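Alpha-fucosidase (Bifidobacterium bifidum, PDB 2EAD) probably releases alpha-1,2-linked L-fucose from glycans by hydrolysis, this chain being the catalytic portion of a larger calcium-binding fucosidase. Local coordinates at residues T213-T218 with G233-N238; N428-Y433 with L512-E517; S565-P570 with N675-M680; F823-T828 with T835-T840; G844-V849 with V883-A888. The protein carries 1 engineered substitution. All coordinates share one frame; numbering follows the deposited sequence.

Contact 1. Residues T213-T218 with G233-N238; sequences TNYSKT and GALGNN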
# COMPACT_ATOMS: atom_id res chain seq x y z
N THR A 213 5.09 -27.36 -3.61
CA THR A 213 4.32 -28.62 -3.56
C THR A 213 3.07 -28.57 -2.69
O THR A 213 2.41 -29.60 -2.52
CB THR A 213 5.19 -29.85 -3.11
OG1 THR A 213 5.78 -29.58 -1.83
CG2 THR A 213 6.27 -30.17 -4.13
N ASN A 214 2.75 -27.39 -2.14
CA ASN A 214 1.64 -27.27 -1.18
C ASN A 214 0.36 -26.71 -1.81
O ASN A 214 -0.65 -26.52 -1.14
CB ASN A 214 2.08 -26.42 0.02
CG ASN A 214 3.22 -27.06 0.80
OD1 ASN A 214 3.02 -28.02 1.54
ND2 ASN A 214 4.43 -26.52 0.63
N TYR A 215 0.42 -26.46 -3.11
CA TYR A 215 -0.78 -26.18 -3.90
C TYR A 215 -1.04 -27.26 -4.96
O TYR A 215 -0.11 -27.93 -5.39
CB TYR A 215 -0.79 -24.76 -4.48
CG TYR A 215 0.23 -24.37 -5.55
CD1 TYR A 215 -0.00 -24.64 -6.90
CD2 TYR A 215 1.40 -23.68 -5.21
CE1 TYR A 215 0.90 -24.26 -7.88
CE2 TYR A 215 2.32 -23.28 -6.21
CZ TYR A 215 2.06 -23.58 -7.54
OH TYR A 215 2.93 -23.19 -8.56
N SER A 216 -2.32 -27.42 -5.30
CA SER A 216 -2.80 -28.46 -6.23
C SER A 216 -2.54 -28.07 -7.67
O SER A 216 -2.87 -26.95 -8.09
CB SER A 216 -4.32 -28.66 -6.06
OG SER A 216 -4.61 -29.29 -4.81
N LYS A 217 -2.01 -29.02 -8.44
CA LYS A 217 -1.66 -28.83 -9.85
C LYS A 217 -2.16 -29.99 -10.74
O LYS A 217 -2.12 -31.15 -10.36
CB LYS A 217 -0.15 -28.69 -10.00
CG LYS A 217 0.38 -27.41 -9.42
CD LYS A 217 1.84 -27.50 -9.04
CE LYS A 217 2.02 -28.16 -7.71
NZ LYS A 217 3.43 -28.17 -7.32
N THR A 218 -2.65 -29.63 -11.91
CA THR A 218 -3.12 -30.60 -12.87
C THR A 218 -2.21 -30.57 -14.06
O THR A 218 -1.94 -29.50 -14.62
CB THR A 218 -4.57 -30.29 -13.34
OG1 THR A 218 -5.45 -30.28 -12.21
CG2 THR A 218 -5.04 -31.36 -14.36
N GLY A 233 1.68 -26.03 -16.24
CA GLY A 233 0.57 -26.83 -15.78
C GLY A 233 -0.62 -25.92 -15.60
O GLY A 233 -0.63 -24.79 -16.11
N ALA A 234 -1.63 -26.42 -14.91
CA ALA A 234 -2.76 -25.59 -14.48
C ALA A 234 -3.03 -25.79 -12.99
O ALA A 234 -2.76 -26.87 -12.45
CB ALA A 234 -4.02 -25.91 -15.30
N LEU A 235 -3.56 -24.76 -12.32
CA LEU A 235 -3.92 -24.88 -10.91
C LEU A 235 -5.12 -25.83 -10.76
O LEU A 235 -6.11 -25.72 -11.50
CB LEU A 235 -4.25 -23.50 -10.29
CG LEU A 235 -3.14 -22.45 -10.24
CD1 LEU A 235 -3.58 -21.24 -9.42
CD2 LEU A 235 -1.82 -23.04 -9.69
N GLY A 236 -4.99 -26.75 -9.80
CA GLY A 236 -6.05 -27.68 -9.42
C GLY A 236 -7.32 -26.98 -8.98
O GLY A 236 -8.42 -27.38 -9.37
N ASN A 237 -7.19 -25.92 -8.18
CA ASN A 237 -8.34 -25.25 -7.59
C ASN A 237 -9.26 -24.62 -8.63
O ASN A 237 -10.49 -24.78 -8.53
CB ASN A 237 -7.86 -24.24 -6.52
CG ASN A 237 -8.88 -23.10 -6.26
OD1 ASN A 237 -9.00 -22.18 -7.08
ND2 ASN A 237 -9.57 -23.15 -5.12
N ASN A 238 -8.69 -23.94 -9.63
CA ASN A 238 -9.50 -23.17 -10.60
C ASN A 238 -9.13 -23.29 -12.08
O ASN A 238 -9.71 -22.60 -12.90
CB ASN A 238 -9.47 -21.69 -10.21
CG ASN A 238 -8.07 -21.07 -10.30
OD1 ASN A 238 -7.10 -21.73 -10.72
ND2 ASN A 238 -7.96 -19.79 -9.88
O HOH W 1 -4.71 -25.16 -6.87
O HOH W 2 -7.15 -27.79 -13.11

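Contact 2. Residues N428-Y433 with L512-E517; sequences NYWPTY and LQNVYE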
# COMPACT_ATOMS: atom_id res chain seq x y z
N ASN A 428 -0.55 0.50 1.70
CA ASN A 428 0.41 0.17 0.62
C ASN A 428 0.60 1.34 -0.33
O ASN A 428 1.65 1.45 -0.99
CB ASN A 428 -0.06 -1.03 -0.20
CG ASN A 428 0.14 -2.34 0.50
OD1 ASN A 428 0.49 -2.39 1.67
ND2 ASN A 428 -0.06 -3.43 -0.24
N TYR A 429 -0.42 2.19 -0.39
CA TYR A 429 -0.44 3.36 -1.27
C TYR A 429 -0.47 4.70 -0.54
O TYR A 429 -0.76 5.74 -1.14
CB TYR A 429 -1.54 3.23 -2.34
CG TYR A 429 -1.22 2.07 -3.26
CD1 TYR A 429 -0.47 2.28 -4.42
CD2 TYR A 429 -1.61 0.77 -2.94
CE1 TYR A 429 -0.15 1.24 -5.27
CE2 TYR A 429 -1.27 -0.32 -3.80
CZ TYR A 429 -0.54 -0.07 -4.94
OH TYR A 429 -0.19 -1.12 -5.76
N TRP A 430 -0.06 4.70 0.73
CA TRP A 430 0.17 5.97 1.41
C TRP A 430 1.34 6.83 0.92
O TRP A 430 1.20 8.05 0.91
CB TRP A 430 0.21 5.78 2.94
CG TRP A 430 -1.15 5.52 3.52
CD1 TRP A 430 -2.36 5.60 2.89
CD2 TRP A 430 -1.41 5.15 4.87
NE1 TRP A 430 -3.37 5.27 3.77
CE2 TRP A 430 -2.81 5.00 5.00
CE3 TRP A 430 -0.59 4.92 5.98
CZ2 TRP A 430 -3.42 4.62 6.20
CZ3 TRP A 430 -1.19 4.55 7.18
CH2 TRP A 430 -2.59 4.41 7.28
N PRO A 431 2.51 6.23 0.61
CA PRO A 431 3.62 7.09 0.17
C PRO A 431 3.74 7.27 -1.33
O PRO A 431 4.65 7.92 -1.78
CB PRO A 431 4.85 6.35 0.70
CG PRO A 431 4.49 4.83 0.47
CD PRO A 431 2.94 4.81 0.73
N THR A 432 2.80 6.73 -2.09
CA THR A 432 3.00 6.60 -3.53
C THR A 432 3.14 7.94 -4.24
O THR A 432 3.95 8.06 -5.16
CB THR A 432 1.90 5.76 -4.15
OG1 THR A 432 1.71 4.62 -3.31
CG2 THR A 432 2.34 5.24 -5.50
N TYR A 433 2.38 8.94 -3.78
CA TYR A 433 2.40 10.26 -4.41
C TYR A 433 3.39 11.17 -3.74
O TYR A 433 4.16 11.81 -4.43
CB TYR A 433 1.01 10.91 -4.39
CG TYR A 433 -0.07 9.95 -4.84
CD1 TYR A 433 -0.07 9.43 -6.16
CD2 TYR A 433 -1.06 9.52 -3.94
CE1 TYR A 433 -1.03 8.50 -6.57
CE2 TYR A 433 -2.05 8.62 -4.33
CZ TYR A 433 -2.04 8.11 -5.64
OH TYR A 433 -3.02 7.23 -6.01
N LEU A 512 -11.03 4.88 -2.14
CA LEU A 512 -11.23 5.99 -3.09
C LEU A 512 -10.46 7.23 -2.69
O LEU A 512 -10.30 8.16 -3.50
CB LEU A 512 -12.72 6.34 -3.30
CG LEU A 512 -13.57 5.33 -4.06
CD1 LEU A 512 -15.09 5.71 -4.05
CD2 LEU A 512 -13.05 5.18 -5.48
N GLN A 513 -9.99 7.28 -1.45
CA GLN A 513 -9.05 8.35 -1.07
C GLN A 513 -7.70 8.18 -1.80
O GLN A 513 -7.19 9.12 -2.40
CB GLN A 513 -8.84 8.42 0.44
CG GLN A 513 -10.03 9.04 1.20
CD GLN A 513 -9.71 9.35 2.65
OE1 GLN A 513 -8.70 9.97 2.97
NE2 GLN A 513 -10.57 8.91 3.53
N ASN A 514 -7.13 6.99 -1.70
CA ASN A 514 -5.91 6.66 -2.43
C ASN A 514 -6.07 6.98 -3.90
O ASN A 514 -5.16 7.55 -4.53
CB ASN A 514 -5.56 5.17 -2.24
CG ASN A 514 -5.23 4.83 -0.80
OD1 ASN A 514 -4.05 4.81 -0.40
ND2 ASN A 514 -6.26 4.59 -0.01
N VAL A 515 -7.23 6.62 -4.45
CA VAL A 515 -7.49 6.82 -5.87
C VAL A 515 -7.60 8.32 -6.18
O VAL A 515 -6.93 8.84 -7.08
CB VAL A 515 -8.77 6.06 -6.33
CG1 VAL A 515 -9.04 6.39 -7.79
CG2 VAL A 515 -8.61 4.52 -6.21
N TYR A 516 -8.43 9.03 -5.42
CA TYR A 516 -8.59 10.46 -5.62
C TYR A 516 -7.27 11.21 -5.47
O TYR A 516 -7.04 12.21 -6.15
CB TYR A 516 -9.64 11.03 -4.66
CG TYR A 516 -9.89 12.52 -4.87
CD1 TYR A 516 -10.48 12.98 -6.05
CD2 TYR A 516 -9.53 13.46 -3.88
CE1 TYR A 516 -10.72 14.35 -6.25
CE2 TYR A 516 -9.78 14.82 -4.07
CZ TYR A 516 -10.36 15.25 -5.27
OH TYR A 516 -10.59 16.58 -5.46
N GLU A 517 -6.40 10.77 -4.57
CA GLU A 517 -5.13 11.45 -4.37
C GLU A 517 -4.24 11.41 -5.63
O GLU A 517 -3.38 12.27 -5.82
CB GLU A 517 -4.39 10.89 -3.17
CG GLU A 517 -5.02 11.32 -1.80
CD GLU A 517 -4.33 10.61 -0.65
OE1 GLU A 517 -3.14 10.23 -0.82
OE2 GLU A 517 -4.99 10.46 0.42
O HOH W 3 -2.64 7.59 -0.78

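Contact 3. Residues S565-P570 with N675-M680; sequences SPAQGP and NQHRHM. Engineered in segment 565-570: A567 (natural residue Glu).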
# COMPACT_ATOMS: atom_id res chain seq x y z
N SER A 565 -17.05 -0.49 14.61
CA SER A 565 -15.79 0.26 14.60
C SER A 565 -14.63 -0.72 14.84
O SER A 565 -14.47 -1.19 15.96
CB SER A 565 -15.78 1.36 15.67
OG SER A 565 -14.66 2.20 15.51
N PRO A 566 -13.86 -1.05 13.79
CA PRO A 566 -12.79 -2.04 14.02
C PRO A 566 -11.82 -1.61 15.16
O PRO A 566 -11.37 -0.46 15.19
CB PRO A 566 -12.05 -2.10 12.68
CG PRO A 566 -13.04 -1.58 11.66
CD PRO A 566 -13.87 -0.55 12.38
N ALA A 567 -11.55 -2.49 16.12
CA ALA A 567 -12.27 -3.74 16.32
C ALA A 567 -12.64 -3.80 17.79
O ALA A 567 -12.25 -4.71 18.51
CB ALA A 567 -11.42 -4.97 15.92
N GLN A 568 -13.39 -2.80 18.22
CA GLN A 568 -13.87 -2.73 19.58
C GLN A 568 -15.27 -2.10 19.64
O GLN A 568 -15.80 -1.56 18.63
CB GLN A 568 -12.88 -1.97 20.49
CG GLN A 568 -12.86 -0.48 20.25
CD GLN A 568 -12.15 0.29 21.36
OE1 GLN A 568 -11.81 -0.28 22.42
NE2 GLN A 568 -11.94 1.60 21.13
N GLY A 569 -15.87 -2.22 20.82
CA GLY A 569 -17.17 -1.66 21.07
C GLY A 569 -18.25 -2.61 20.62
O GLY A 569 -17.98 -3.76 20.23
N PRO A 570 -19.50 -2.14 20.64
CA PRO A 570 -20.63 -2.97 20.22
C PRO A 570 -20.67 -3.29 18.72
O PRO A 570 -20.22 -2.49 17.88
CB PRO A 570 -21.86 -2.15 20.62
CG PRO A 570 -21.32 -1.01 21.49
CD PRO A 570 -19.92 -0.80 21.09
N ASN A 675 -8.08 1.58 27.74
CA ASN A 675 -8.01 2.70 26.77
C ASN A 675 -7.01 2.52 25.63
O ASN A 675 -6.82 3.44 24.81
CB ASN A 675 -7.66 4.04 27.46
CG ASN A 675 -8.67 4.45 28.49
OD1 ASN A 675 -8.29 4.94 29.56
ND2 ASN A 675 -9.94 4.29 28.19
N GLN A 676 -6.35 1.37 25.60
CA GLN A 676 -5.28 1.16 24.63
C GLN A 676 -5.61 0.19 23.50
O GLN A 676 -4.70 -0.46 22.96
CB GLN A 676 -4.02 0.69 25.35
CG GLN A 676 -3.53 1.69 26.38
CD GLN A 676 -2.38 1.14 27.18
OE1 GLN A 676 -2.53 0.88 28.34
NE2 GLN A 676 -1.25 0.92 26.53
N HIS A 677 -6.89 0.14 23.10
CA HIS A 677 -7.26 -0.63 21.92
C HIS A 677 -6.33 -0.37 20.71
O HIS A 677 -5.99 0.74 20.42
CB HIS A 677 -8.71 -0.41 21.50
CG HIS A 677 -9.12 -1.25 20.34
ND1 HIS A 677 -9.18 -2.64 20.40
CD2 HIS A 677 -9.45 -0.92 19.07
CE1 HIS A 677 -9.53 -3.11 19.22
NE2 HIS A 677 -9.71 -2.09 18.40
N ARG A 678 -5.95 -1.44 20.04
CA ARG A 678 -4.96 -1.32 18.96
C ARG A 678 -5.38 -0.46 17.77
O ARG A 678 -4.54 0.25 17.19
CB ARG A 678 -4.53 -2.69 18.51
CG ARG A 678 -3.28 -2.68 17.64
CD ARG A 678 -3.06 -4.06 17.06
NE ARG A 678 -1.74 -4.20 16.43
CZ ARG A 678 -1.47 -5.13 15.53
NH1 ARG A 678 -2.46 -5.95 15.16
NH2 ARG A 678 -0.27 -5.20 14.96
N HIS A 679 -6.65 -0.57 17.36
CA HIS A 679 -7.16 0.19 16.23
C HIS A 679 -7.50 1.60 16.68
O HIS A 679 -7.83 1.82 17.84
CB HIS A 679 -8.46 -0.43 15.68
CG HIS A 679 -8.30 -1.82 15.14
ND1 HIS A 679 -8.31 -2.09 13.79
CD2 HIS A 679 -8.07 -3.00 15.76
CE1 HIS A 679 -8.16 -3.39 13.60
NE2 HIS A 679 -8.00 -3.96 14.79
N MET A 680 -7.46 2.54 15.75
CA MET A 680 -7.97 3.88 15.96
C MET A 680 -8.83 4.29 14.77
O MET A 680 -8.53 5.27 14.06
CB MET A 680 -6.84 4.91 16.15
CG MET A 680 -5.82 4.54 17.22
SD MET A 680 -4.33 5.56 17.38
CE MET A 680 -3.74 5.84 15.71
O HOH W 4 -9.59 1.28 24.26

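Contact 4. Residues F823-T828 with T835-T840; sequences FTVGTT and TEVRLT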
# COMPACT_ATOMS: atom_id res chain seq x y z
N PHE A 823 3.29 20.21 -6.90
CA PHE A 823 4.54 20.89 -6.69
C PHE A 823 5.56 19.87 -6.27
O PHE A 823 5.28 19.05 -5.38
CB PHE A 823 4.40 21.93 -5.56
CG PHE A 823 3.36 22.96 -5.82
CD1 PHE A 823 3.70 24.16 -6.47
CD2 PHE A 823 2.04 22.74 -5.46
CE1 PHE A 823 2.74 25.13 -6.72
CE2 PHE A 823 1.05 23.72 -5.72
CZ PHE A 823 1.42 24.92 -6.35
N THR A 824 6.74 19.90 -6.88
CA THR A 824 7.87 19.13 -6.39
C THR A 824 8.63 19.97 -5.34
O THR A 824 8.90 21.17 -5.53
CB THR A 824 8.77 18.66 -7.53
OG1 THR A 824 7.95 17.95 -8.47
CG2 THR A 824 9.88 17.71 -7.02
N VAL A 825 8.91 19.34 -4.20
CA VAL A 825 9.39 20.08 -3.05
C VAL A 825 10.74 19.58 -2.58
O VAL A 825 10.93 18.38 -2.39
CB VAL A 825 8.42 19.99 -1.86
CG1 VAL A 825 8.98 20.70 -0.63
CG2 VAL A 825 7.04 20.53 -2.23
N GLY A 826 11.67 20.53 -2.39
CA GLY A 826 12.92 20.25 -1.69
C GLY A 826 13.09 21.21 -0.53
O GLY A 826 12.65 22.37 -0.60
N THR A 827 13.69 20.74 0.56
CA THR A 827 13.85 21.55 1.77
C THR A 827 15.17 21.22 2.43
O THR A 827 15.57 20.04 2.51
CB THR A 827 12.73 21.31 2.81
OG1 THR A 827 11.45 21.41 2.16
CG2 THR A 827 12.80 22.37 3.94
N THR A 828 15.86 22.28 2.85
CA THR A 828 17.08 22.17 3.63
C THR A 828 16.86 22.86 4.96
O THR A 828 16.27 23.94 5.01
CB THR A 828 18.27 22.79 2.89
OG1 THR A 828 18.39 22.14 1.63
CG2 THR A 828 19.61 22.56 3.67
N THR A 835 16.18 26.42 6.04
CA THR A 835 17.11 27.41 5.47
C THR A 835 16.77 27.70 4.00
O THR A 835 17.00 28.79 3.50
CB THR A 835 18.58 26.95 5.58
OG1 THR A 835 18.73 25.64 5.03
CG2 THR A 835 19.05 26.94 7.06
N GLU A 836 16.22 26.70 3.31
CA GLU A 836 15.84 26.90 1.91
C GLU A 836 14.65 26.00 1.59
O GLU A 836 14.65 24.84 1.98
CB GLU A 836 17.00 26.53 1.01
CG GLU A 836 16.78 26.87 -0.44
CD GLU A 836 17.80 26.22 -1.33
OE1 GLU A 836 18.64 26.95 -1.85
OE2 GLU A 836 17.78 24.97 -1.49
N VAL A 837 13.65 26.54 0.89
CA VAL A 837 12.63 25.69 0.22
C VAL A 837 12.76 25.90 -1.28
O VAL A 837 12.82 27.05 -1.75
CB VAL A 837 11.16 25.98 0.66
CG1 VAL A 837 10.21 24.97 0.01
CG2 VAL A 837 10.99 25.94 2.18
N ARG A 838 12.81 24.80 -2.02
CA ARG A 838 12.76 24.82 -3.47
C ARG A 838 11.44 24.18 -3.90
O ARG A 838 11.21 22.97 -3.72
CB ARG A 838 13.94 24.06 -4.05
CG ARG A 838 15.29 24.72 -3.78
CD ARG A 838 16.46 24.00 -4.51
NE ARG A 838 16.22 23.57 -5.90
CZ ARG A 838 16.34 24.32 -6.99
NH1 ARG A 838 16.68 25.60 -6.91
NH2 ARG A 838 16.11 23.79 -8.18
N LEU A 839 10.56 25.03 -4.43
CA LEU A 839 9.21 24.64 -4.84
C LEU A 839 9.08 24.71 -6.37
O LEU A 839 9.02 25.82 -6.94
CB LEU A 839 8.19 25.58 -4.18
CG LEU A 839 6.70 25.23 -4.37
CD1 LEU A 839 6.34 24.09 -3.44
CD2 LEU A 839 5.77 26.40 -4.17
N THR A 840 9.06 23.56 -7.01
CA THR A 840 8.90 23.47 -8.46
C THR A 840 7.40 23.35 -8.72
O THR A 840 6.79 22.36 -8.31
CB THR A 840 9.61 22.25 -9.04
OG1 THR A 840 10.98 22.24 -8.63
CG2 THR A 840 9.52 22.21 -10.57
O HOH W 5 16.85 22.74 -0.57

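Contact 5. Residues G844-V849 with V883-A888; sequences GKQAAV and VFDTTA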
# COMPACT_ATOMS: atom_id res chain seq x y z
N GLY A 844 1.56 25.05 -12.70
CA GLY A 844 1.20 26.47 -12.57
C GLY A 844 0.08 26.83 -11.61
O GLY A 844 -0.53 27.91 -11.71
N LYS A 845 -0.21 25.96 -10.63
CA LYS A 845 -1.24 26.30 -9.65
C LYS A 845 -0.74 27.35 -8.67
O LYS A 845 0.46 27.43 -8.40
CB LYS A 845 -1.76 25.07 -8.89
CG LYS A 845 -2.21 23.94 -9.78
CD LYS A 845 -3.49 24.29 -10.54
CE LYS A 845 -3.53 23.65 -11.95
NZ LYS A 845 -3.79 22.15 -11.98
N GLN A 846 -1.63 28.18 -8.16
CA GLN A 846 -1.21 29.19 -7.19
C GLN A 846 -0.55 28.54 -5.98
O GLN A 846 -1.14 27.65 -5.38
CB GLN A 846 -2.41 29.97 -6.71
CG GLN A 846 -2.03 31.13 -5.82
CD GLN A 846 -3.12 31.47 -4.86
OE1 GLN A 846 -3.72 30.57 -4.23
NE2 GLN A 846 -3.40 32.76 -4.72
N ALA A 847 0.67 28.99 -5.62
CA ALA A 847 1.34 28.54 -4.40
C ALA A 847 0.84 29.17 -3.09
O ALA A 847 0.52 30.39 -3.00
CB ALA A 847 2.86 28.69 -4.52
N ALA A 848 0.77 28.35 -2.05
CA ALA A 848 0.43 28.83 -0.72
C ALA A 848 1.26 28.01 0.24
O ALA A 848 1.08 26.78 0.31
CB ALA A 848 -1.05 28.66 -0.47
N VAL A 849 2.22 28.65 0.93
CA VAL A 849 3.26 27.90 1.62
C VAL A 849 3.30 28.26 3.09
O VAL A 849 3.47 29.43 3.45
CB VAL A 849 4.68 28.08 0.99
CG1 VAL A 849 5.72 27.13 1.68
CG2 VAL A 849 4.67 27.81 -0.50
N VAL A 883 1.76 33.42 -0.17
CA VAL A 883 1.02 33.07 -1.37
C VAL A 883 1.50 33.85 -2.61
O VAL A 883 1.84 35.05 -2.54
CB VAL A 883 -0.56 33.01 -1.14
CG1 VAL A 883 -0.92 33.11 0.37
CG2 VAL A 883 -1.32 34.01 -1.95
N PHE A 884 1.56 33.15 -3.73
CA PHE A 884 2.06 33.74 -4.95
C PHE A 884 1.65 32.91 -6.15
O PHE A 884 1.48 31.70 -6.03
CB PHE A 884 3.59 33.96 -4.90
CG PHE A 884 4.38 32.74 -4.53
CD1 PHE A 884 4.96 31.96 -5.52
CD2 PHE A 884 4.55 32.38 -3.19
CE1 PHE A 884 5.72 30.83 -5.18
CE2 PHE A 884 5.29 31.25 -2.84
CZ PHE A 884 5.88 30.47 -3.85
N ASP A 885 1.43 33.58 -7.28
CA ASP A 885 1.12 32.89 -8.53
C ASP A 885 2.35 32.15 -9.02
O ASP A 885 3.48 32.50 -8.68
CB ASP A 885 0.62 33.88 -9.59
CG ASP A 885 -0.68 34.56 -9.20
OD1 ASP A 885 -1.49 33.95 -8.47
OD2 ASP A 885 -0.89 35.72 -9.63
N THR A 886 2.14 31.08 -9.79
CA THR A 886 3.26 30.34 -10.34
C THR A 886 3.06 30.07 -11.81
O THR A 886 1.96 30.19 -12.32
CB THR A 886 3.55 28.96 -9.63
OG1 THR A 886 2.51 28.03 -9.95
CG2 THR A 886 3.70 29.11 -8.10
N THR A 887 4.16 29.68 -12.45
CA THR A 887 4.19 29.28 -13.86
C THR A 887 4.66 27.84 -13.89
O THR A 887 5.60 27.48 -13.17
CB THR A 887 5.19 30.17 -14.64
OG1 THR A 887 4.70 31.51 -14.65
CG2 THR A 887 5.38 29.70 -16.05
N ALA A 888 4.00 27.02 -14.70
CA ALA A 888 4.40 25.62 -14.89
C ALA A 888 5.86 25.49 -15.30
O ALA A 888 6.30 26.16 -16.24
CB ALA A 888 3.50 24.94 -15.94
O HOH W 6 -0.47 30.37 -10.54
O HOH W 7 -1.63 34.60 -5.88

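Contact 1. Residues T213-T218 with G233-N238
The ring of Y215 overlaps the end of L235, with the methyl CD2 of L235 lying 3.5 Å from CE1 of the tyrosine. The ring meets this methyl obliquely. It turns toward the other segment because chi1 of Y215 is 67°, which sets CG between the backbone N and the carbonyl carbon. The CB of L235 starts off away from 213-218, and CD2 alone returns to the ring. The phenol oxygen is held outside the pair, by the carbonyl of W139. The backbones meet beside this overlap at the open end of the hairpin of strands 217-225 and 228-235, which forms one border of the large antiparallel sheet of the N-terminal domain. T218 and A234 make a hydrogen-bonded antiparallel pair: T218 N gives an almost straight bond to A234 O (2.8 Å, 176°), and A234 N returns one of 3.1 Å to T218 O. Where the strand of 233-235 ends, G236 N bonds to S216 O at 2.7 Å, coming from above the carbonyl plane. With no side chain on G236 the two chains can come this close; a CB there would run into CB of S216. One water donates to S216 O and accepts from N237 N; a second donates to L235 O and lies 3.1 Å from T218 OG1. S216 OG turns to D407, and the chain of K217, bent at chi3, carries NZ back to the N212 carbonyl.

Contact 2. Residues N428-Y433 with L512-E517
The loop that follows helix 424-428 passes along the helical turns of 512-517, the CA atoms of Y429 and N514 being 6.5 Å apart and those of Y433 and E517 7.6 Å. Y433 reaches across to the helix backbone. Its hydroxyl donates to a main-chain oxygen of the helix, Y433 OH to N514 O at 2.6 Å, from a position tilted 34° out of the carbonyl plane. The same carbonyl oxygen lies near the ring plane at its edge, whereas the backbone carbon of E517 sits over one face, offset toward the rim. CB of E517 touches CE2 of Y433 at 3.5 Å, and the carboxylate beyond it stands steeply to the ring. A phenylalanine at Y433 would probably leave N514 O without its phenol donor and cost the loop its direct tie to this carbonyl. A water lies 2.7 Å from Y429 O and the same distance from E517 OE1. The amide end of N514 lies against CB of Y429 and near CD1 of W430, crossing the indole obliquely without stacking on it; the indole meets F687 edge-to-face. Y433 also touches the ring of Y521. The side chain of E517 lies about 5 Å from a bound calcium ion, next to its ligand E520, so this contact packs a loop on a core helix beside a calcium site of the family 95 (alpha/alpha)6-barrel catalytic domain.

Contact 3. Residues S565-P570 with N675-M680
H677 and Q568 lie flat on one another. CB of Q568 is centred over one face of the imidazole, 3.6 Å from its centroid and 3° off the normal, and the amide farther out is stacked at 13° to the ring. The two side chains run in opposite directions, so OE1 of Q568 ends 3.2 Å from CB of H677. CG of H677 lies anti to the backbone N (chi1 -177°), which carries the ring across to the other loop. At the ring edge A567 N donates to H677 NE2 at 3.0 Å, tilted somewhat out of the imidazole plane. H679 instead offers a face: the P566-A567 peptide, which is cis, lies over it with A567 N 3.4 Å above the plane, and CB of A567 makes a CH-pi contact with it. A567 is an engineered residue, glutamate in the natural sequence. The polar end of Q568 has several partners: NE2 donates to E652, OE1 accepts from Q672 N, and a water joins OE1 to H677 N. W723 also meets the H679 ring. H677 by its edge and H679 by its face tie the cis peptide after strand 558-565 to the loop ahead of helix 697-711, both loops belonging to the family 95 (alpha/alpha)6-barrel catalytic domain.

Contact 4. Residues F823-T828 with T835-T840
L839 and F823 pack at the tight end of this contact: CD1 of L839 touches CB of F823 at 3.6 Å, and its CD2 lies 3.8 Å from F823 CD1. A chi1 of -173° sets the leucine CG anti to the backbone N, and chi2 of 77° turns the two methyls so that CD1 meets CB of F823 and CD2 its ring; CD1 also meets V825 CG2 at 3.8 Å. V825, T827, V837 and L839 share this buried face, which is covered by strands 794-801 and 847-851. Cutting L839 back to an alanine is likely to open a gap beside the F823 ring and leave V825 CG2 without its methyl neighbour. The two strands form a beta hairpin in the seven-stranded antiparallel sheet of the C-terminal beta-sandwich domain, paired in regular alternation from T824-T840 to T828-E836. G826 and R838 exchange two hydrogen bonds, each of 2.8 Å. At the turn end a classic beta bulge breaks the pattern: T835 N and E836 N both donate to T828 O, at 2.7 and 3.2 Å, from the same face of its plane. The other face of the hairpin, with T824, T828, E836, R838 and T840, is looser and nearer to solvent. There T828 OG1 and E836 OE2 are joined through a water rather than directly, and the end of the bent R838 chain leads away. T824 OG1 bonds to N842, and T840 OG1 to T891.

Contact 5. Residues G844-V849 with V883-A888
A847 puts its methyl on the face of the F884 ring, CB lying 3.7 Å from the centroid and 18° off the normal, at the antiparallel junction of strands 847-851 and 880-884 in the C-terminal beta-sandwich domain. The hollow that holds this methyl has the ring as its floor and T886 CG2 as a side wall, 3.7 Å from A847 CB. V849 CG2 leans obliquely on F884 CE2. A chi1 of 52° sets CG of F884 between N and the carbonyl carbon and brings the ring back under the alanine. A847 and F884 also pair through their backbones, A847 N to F884 O at 2.9 Å and F884 N to A847 O at 3.0 Å. Past the strand ends G844 fits against the 886-888 chain, where a side chain would crowd A888 N. T886 OG1 donates to K845 O at 2.6 Å from above the carbonyl plane. On the outer side Q846 lies across V883 CG2, and a water accepts from its NE2 and donates to D885 OD1.

Contacts 4 and 5 belong together: their centres are 13 Å apart and they touch, L839 CD2 lying 3.7 Å from A847 CB and F823 CZ 3.4 Å from K845 O, so the two sheets of the C-terminal domain share one core. Contact 2 is the most central, with nearest atoms about 7 Å from contact 4 and about 9 Å from contact 3. Its Y429 side chain is about 6 Å from that of S386, a ligand of a second calcium ion. Contact 1, in the N-terminal domain, lies across the chain's centre from contact 4 (centres about 53 Å apart); its L235 side chain is about 11 Å from that of L393 in the S386 site. Contact 3 lies away from both calcium sites.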